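PDB 3KH5: protein MJ1225 from Methanocaldococcus jannaschii, which binds AMP and ADP through its CBS motifs and probably senses adenine nucleotides, like the gamma subunit of AMP-activated protein kinase, its cellular role being unknown. Local coordinates for residues Lys66-Leu69 against Ile70-His74; Met55-Val58 against Asp59-Gly63. All blocks are in the same frame, centred on the assembly; numbering follows the deposited sequence.

Contact 1. Residues Lys66-Leu69 against Ile70-His74; sequences KYNL and IREKH. With AMP (adenosine monophosphate), chain F.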
# COMPACT_ATOMS: atom_id res chain seq x y z
N LYS A 66 3.89 -7.69 14.38
CA LYS A 66 2.70 -8.54 14.23
C LYS A 66 3.06 -9.98 13.86
O LYS A 66 2.23 -10.88 14.00
CB LYS A 66 1.72 -7.93 13.23
CG LYS A 66 1.10 -6.64 13.72
CD LYS A 66 0.50 -5.82 12.60
CE LYS A 66 0.19 -4.42 13.10
NZ LYS A 66 -0.71 -3.67 12.19
N TYR A 67 4.29 -10.18 13.41
CA TYR A 67 4.80 -11.51 13.11
C TYR A 67 4.81 -12.46 14.31
O TYR A 67 4.77 -13.68 14.15
CB TYR A 67 6.21 -11.43 12.52
CG TYR A 67 6.84 -12.78 12.29
CD1 TYR A 67 6.34 -13.65 11.32
CD2 TYR A 67 7.93 -13.20 13.06
CE1 TYR A 67 6.92 -14.90 11.11
CE2 TYR A 67 8.52 -14.45 12.85
CZ TYR A 67 8.00 -15.29 11.88
OH TYR A 67 8.57 -16.53 11.67
N ASN A 68 4.85 -11.89 15.51
CA ASN A 68 4.89 -12.72 16.71
C ASN A 68 3.57 -13.45 17.01
O ASN A 68 3.53 -14.32 17.88
CB ASN A 68 5.42 -11.94 17.91
CG ASN A 68 6.91 -12.19 18.16
OD1 ASN A 68 7.69 -12.41 17.22
ND2 ASN A 68 7.31 -12.17 19.42
N LEU A 69 2.51 -13.11 16.27
CA LEU A 69 1.29 -13.91 16.30
C LEU A 69 1.55 -15.30 15.69
O LEU A 69 1.09 -16.31 16.23
CB LEU A 69 0.13 -13.21 15.59
CG LEU A 69 -1.27 -13.84 15.76
CD1 LEU A 69 -1.70 -13.87 17.23
CD2 LEU A 69 -2.32 -13.09 14.92
N ILE A 70 2.28 -15.34 14.58
CA ILE A 70 2.71 -16.60 13.97
C ILE A 70 3.74 -17.29 14.87
O ILE A 70 3.49 -18.39 15.37
CB ILE A 70 3.31 -16.38 12.54
CG1 ILE A 70 2.25 -15.86 11.57
CG2 ILE A 70 3.92 -17.69 11.99
CD1 ILE A 70 2.82 -15.26 10.28
N ARG A 71 4.89 -16.64 15.09
CA ARG A 71 6.07 -17.30 15.69
C ARG A 71 5.87 -17.78 17.14
O ARG A 71 6.39 -18.84 17.51
CB ARG A 71 7.35 -16.45 15.56
CG ARG A 71 8.65 -17.19 16.00
CD ARG A 71 9.96 -16.53 15.53
NE ARG A 71 10.52 -17.15 14.33
CZ ARG A 71 11.54 -16.67 13.62
NH1 ARG A 71 12.13 -15.53 13.97
NH2 ARG A 71 11.97 -17.31 12.54
N GLU A 72 5.13 -17.02 17.93
CA GLU A 72 4.98 -17.32 19.36
C GLU A 72 3.68 -18.04 19.72
O GLU A 72 3.71 -19.14 20.28
CB GLU A 72 5.07 -16.04 20.18
CG GLU A 72 6.46 -15.49 20.32
CD GLU A 72 7.36 -16.40 21.13
OE1 GLU A 72 7.00 -16.75 22.27
OE2 GLU A 72 8.44 -16.75 20.62
N LYS A 73 2.55 -17.40 19.42
CA LYS A 73 1.27 -17.97 19.79
C LYS A 73 1.01 -19.27 19.06
O LYS A 73 0.59 -20.26 19.66
CB LYS A 73 0.14 -16.98 19.52
CG LYS A 73 -1.20 -17.46 20.05
CD LYS A 73 -2.21 -16.35 20.11
CE LYS A 73 -3.52 -16.88 20.71
NZ LYS A 73 -4.44 -15.73 21.01
N HIS A 74 1.28 -19.26 17.76
CA HIS A 74 0.96 -20.39 16.91
C HIS A 74 2.18 -21.15 16.47
O HIS A 74 2.15 -21.91 15.50
CB HIS A 74 0.13 -19.92 15.73
CG HIS A 74 -1.18 -19.34 16.15
ND1 HIS A 74 -2.30 -20.11 16.34
CD2 HIS A 74 -1.53 -18.07 16.47
CE1 HIS A 74 -3.30 -19.34 16.74
NE2 HIS A 74 -2.86 -18.10 16.83
P AMP F . -0.77 -15.22 24.47
O1P AMP F . -0.99 -14.28 25.59
O2P AMP F . -1.74 -14.90 23.21
O3P AMP F . -1.11 -16.74 24.90
O5' AMP F . 0.74 -15.24 23.94
C5' AMP F . 1.01 -15.68 22.61
C4' AMP F . 2.43 -15.27 22.15
O4' AMP F . 2.34 -14.67 20.82
C3' AMP F . 3.15 -14.23 23.02
O3' AMP F . 4.57 -14.39 22.92
C2' AMP F . 2.69 -12.90 22.42
O2' AMP F . 3.72 -11.92 22.57
C1' AMP F . 2.51 -13.22 20.93
N9 AMP F . 1.30 -12.57 20.35
C8 AMP F . 0.03 -12.87 20.63
N7 AMP F . -0.77 -12.08 19.90
C5 AMP F . -0.00 -11.29 19.16
C6 AMP F . -0.26 -10.29 18.23
N6 AMP F . -1.52 -9.96 17.94
N1 AMP F . 0.77 -9.66 17.64
C2 AMP F . 2.02 -9.99 17.93
N3 AMP F . 2.30 -10.94 18.82
C4 AMP F . 1.32 -11.60 19.44

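Contact 2. Residues Met55-Val58 against Asp59-Gly63; sequences MDIV and DFMGG. With ADP (adenosine-5'-diphosphate), chain D.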
# COMPACT_ATOMS: atom_id res chain seq x y z
N MET A 55 0.19 -3.81 3.92
CA MET A 55 1.36 -3.54 4.76
C MET A 55 1.25 -4.20 6.12
O MET A 55 2.24 -4.69 6.65
CB MET A 55 1.59 -2.04 4.91
CG MET A 55 2.47 -1.49 3.82
SD MET A 55 4.18 -1.97 4.12
CE MET A 55 4.47 -2.79 2.54
N ASP A 56 0.05 -4.23 6.68
CA ASP A 56 -0.19 -4.94 7.93
C ASP A 56 0.04 -6.44 7.76
O ASP A 56 0.51 -7.12 8.68
CB ASP A 56 -1.61 -4.71 8.41
CG ASP A 56 -1.87 -3.27 8.78
OD1 ASP A 56 -1.12 -2.74 9.62
OD2 ASP A 56 -2.83 -2.68 8.25
N ILE A 57 -0.32 -6.95 6.58
CA ILE A 57 -0.12 -8.36 6.25
C ILE A 57 1.37 -8.65 6.09
O ILE A 57 1.85 -9.68 6.55
CB ILE A 57 -0.87 -8.78 4.95
CG1 ILE A 57 -2.39 -8.56 5.08
CG2 ILE A 57 -0.53 -10.25 4.57
CD1 ILE A 57 -3.09 -9.41 6.15
N VAL A 58 2.10 -7.73 5.45
CA VAL A 58 3.56 -7.84 5.31
C VAL A 58 4.27 -7.82 6.67
O VAL A 58 5.26 -8.53 6.88
CB VAL A 58 4.12 -6.75 4.35
CG1 VAL A 58 5.65 -6.71 4.37
CG2 VAL A 58 3.63 -7.01 2.93
N ASP A 59 3.76 -7.01 7.59
CA ASP A 59 4.19 -6.97 8.99
C ASP A 59 3.99 -8.35 9.66
O ASP A 59 4.94 -8.95 10.17
CB ASP A 59 3.36 -5.87 9.68
CG ASP A 59 3.80 -5.57 11.10
OD1 ASP A 59 4.30 -6.47 11.80
OD2 ASP A 59 3.60 -4.42 11.54
N PHE A 60 2.75 -8.82 9.62
CA PHE A 60 2.33 -10.14 10.10
C PHE A 60 3.19 -11.29 9.56
O PHE A 60 3.53 -12.21 10.29
CB PHE A 60 0.86 -10.32 9.70
CG PHE A 60 0.30 -11.69 9.97
CD1 PHE A 60 0.11 -12.14 11.27
CD2 PHE A 60 -0.09 -12.50 8.91
CE1 PHE A 60 -0.43 -13.40 11.52
CE2 PHE A 60 -0.64 -13.76 9.15
CZ PHE A 60 -0.81 -14.21 10.45
N MET A 61 3.53 -11.23 8.27
CA MET A 61 4.32 -12.27 7.62
C MET A 61 5.77 -12.35 8.08
O MET A 61 6.45 -13.34 7.81
CB MET A 61 4.30 -12.07 6.10
CG MET A 61 3.08 -12.64 5.39
SD MET A 61 2.89 -12.01 3.70
CE MET A 61 4.58 -11.58 3.26
N GLY A 62 6.25 -11.31 8.77
CA GLY A 62 7.67 -11.25 9.15
C GLY A 62 8.27 -9.86 9.25
O GLY A 62 9.27 -9.66 9.94
N GLY A 63 7.65 -8.90 8.56
CA GLY A 63 8.18 -7.54 8.49
C GLY A 63 8.22 -6.75 9.79
O GLY A 63 9.02 -5.82 9.92
PB ADP D . -0.76 4.09 3.15
O1B ADP D . 0.51 4.89 3.16
O2B ADP D . -1.07 3.50 1.66
O3B ADP D . -2.07 4.93 3.58
PA ADP D . -0.06 1.57 3.61
O1A ADP D . 1.38 1.27 3.76
O2A ADP D . -1.05 0.29 3.45
O3A ADP D . -0.75 2.88 4.17
O5' ADP D . -0.20 1.17 5.20
C5' ADP D . 0.79 1.49 6.23
C4' ADP D . 0.19 1.40 7.67
O4' ADP D . -0.70 2.55 7.85
C3' ADP D . -0.65 0.14 7.96
O3' ADP D . -0.38 -0.31 9.30
C2' ADP D . -2.10 0.64 7.83
O2' ADP D . -3.01 -0.11 8.64
C1' ADP D . -1.97 2.07 8.35
N9 ADP D . -3.06 2.93 7.81
C8 ADP D . -3.46 3.09 6.54
N7 ADP D . -4.47 3.97 6.50
C5 ADP D . -4.71 4.37 7.75
C6 ADP D . -5.60 5.25 8.34
N6 ADP D . -6.49 5.91 7.61
N1 ADP D . -5.56 5.42 9.67
C2 ADP D . -4.68 4.77 10.43
N3 ADP D . -3.81 3.92 9.90
C4 ADP D . -3.81 3.71 8.57
O HOH W 1 1.92 -2.83 10.39

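Contact 1. Residues Lys66-Leu69 against Ile70-His74
Tyr67 meets Ile70 and Arg71 where the chain turns into the short helix 68-73. Ile70 approaches the phenol at about a right angle, its CD1 4.0 Å from Tyr67 CD1, and continues toward Phe78 and Ala81 of helix 78-81; a branched apolar chain suits this buried place. On the ring's CE2 side runs the aliphatic part of Arg71, with CB 3.6 Å from Tyr67 CE2. Its chain bends at chi3 (-99°) and brings the guanidinium to the ring's edge, the two planes 79° apart and Tyr67 OH over one guanidinium face rather than in line with an N-H. An arginine fits here because its methylenes pack alongside the ring while its charge stays outside. Arg71 N bonds nearly straight to Tyr67 O (3.1 Å), and Ile70 N adds a weak bond to the same oxygen.

Helix 68-73 follows helix 54-63 of the first CBS motif and supplies Asn68, Leu69, Glu72 and Lys73 to an AMP site, where Glu88 hydrogen-bonds the nucleotide. Leu69 has its CG trans to the backbone N (chi1 -170°), which lays CD1 over one face of the purine, 3.3 Å from AMP N7; an apolar branch suits the flat base. The same CD1 lies 3.8 Å from Lys73 CD. Lys73 stretches out fully along the nucleotide, its NZ 3.6 Å from AMP O2P. The ribose settles beside Glu72, whose CB is 3.1 Å from AMP O4', and Glu72 N bonds to Asn68 O while the two side chains run side by side. A wider pi-type turn ends the helix: His74 N bonds weakly to Leu69 O, the His74 ring turns its edge to that oxygen (CD2 at 3.2 Å), and its NE2 is hydrogen-bonded to Glu84.

Contact 2. Residues Met55-Val58 against Asp59-Gly63
The backbone is helical through Met61, with Asp59 N, Phe60 N and Met61 N bonding to the carbonyls four residues earlier, then turns at Gly62 and closes with a wider pi-type turn, Gly63 N to Val58 O at 2.9 Å. This is helix 54-63 of the first CBS motif, whose opening turn meets ADP. Asp56 grips the ribose with both carboxylate oxygens: ADP O3' donates to OD1 and ADP O2' to OD2, each at 2.6 Å, the two acceptors of one aspartate matching a vicinal diol. Thr53 N, bonding to OD2, and Lys66, salt-bridged to OD1, help to fix the carboxylate. An asparagine here would probably leave one ribose hydroxyl without its acceptor and Lys66 with only Glu91 as a charged partner. Ile57 and Met61 slant across each other, Ile57 CG2 3.9 Å from Met61 SD, and meet Ile200 and Leu203 of helix 196-203; apolar chains suit this buried flank. At Gly62 (phi 149°) a CB would jam against the preceding carbonyl O, and at Gly63 it would strike Val58 O. Asp59 turns OD1 to Lys66, while a water donates to both aspartates, 2.6 Å from Asp59 OD2 and 3.1 Å from Asp56 OD1.

Contact 2 is largely buried, its centre about 12 Å from the centre of the chain, whereas the centre of contact 1 lies about 22 Å from it and that contact is only partly buried; the two contact centres are about 11 Å apart. They occupy consecutive helices, which Lys66 joins: its side chain reaches back to Asp56, and its backbone N probably bonds to Asp59 OD1 (2.9 Å). Phe60 also packs against Leu69 and Ile70. Each turn meets a nucleotide, but differently. Contact 2 holds ADP by the ribose hydroxyls with a carboxylate and sets apolar side chains against helices 167-177 and 196-203; contact 1 lays a leucine and long polar chains along AMP.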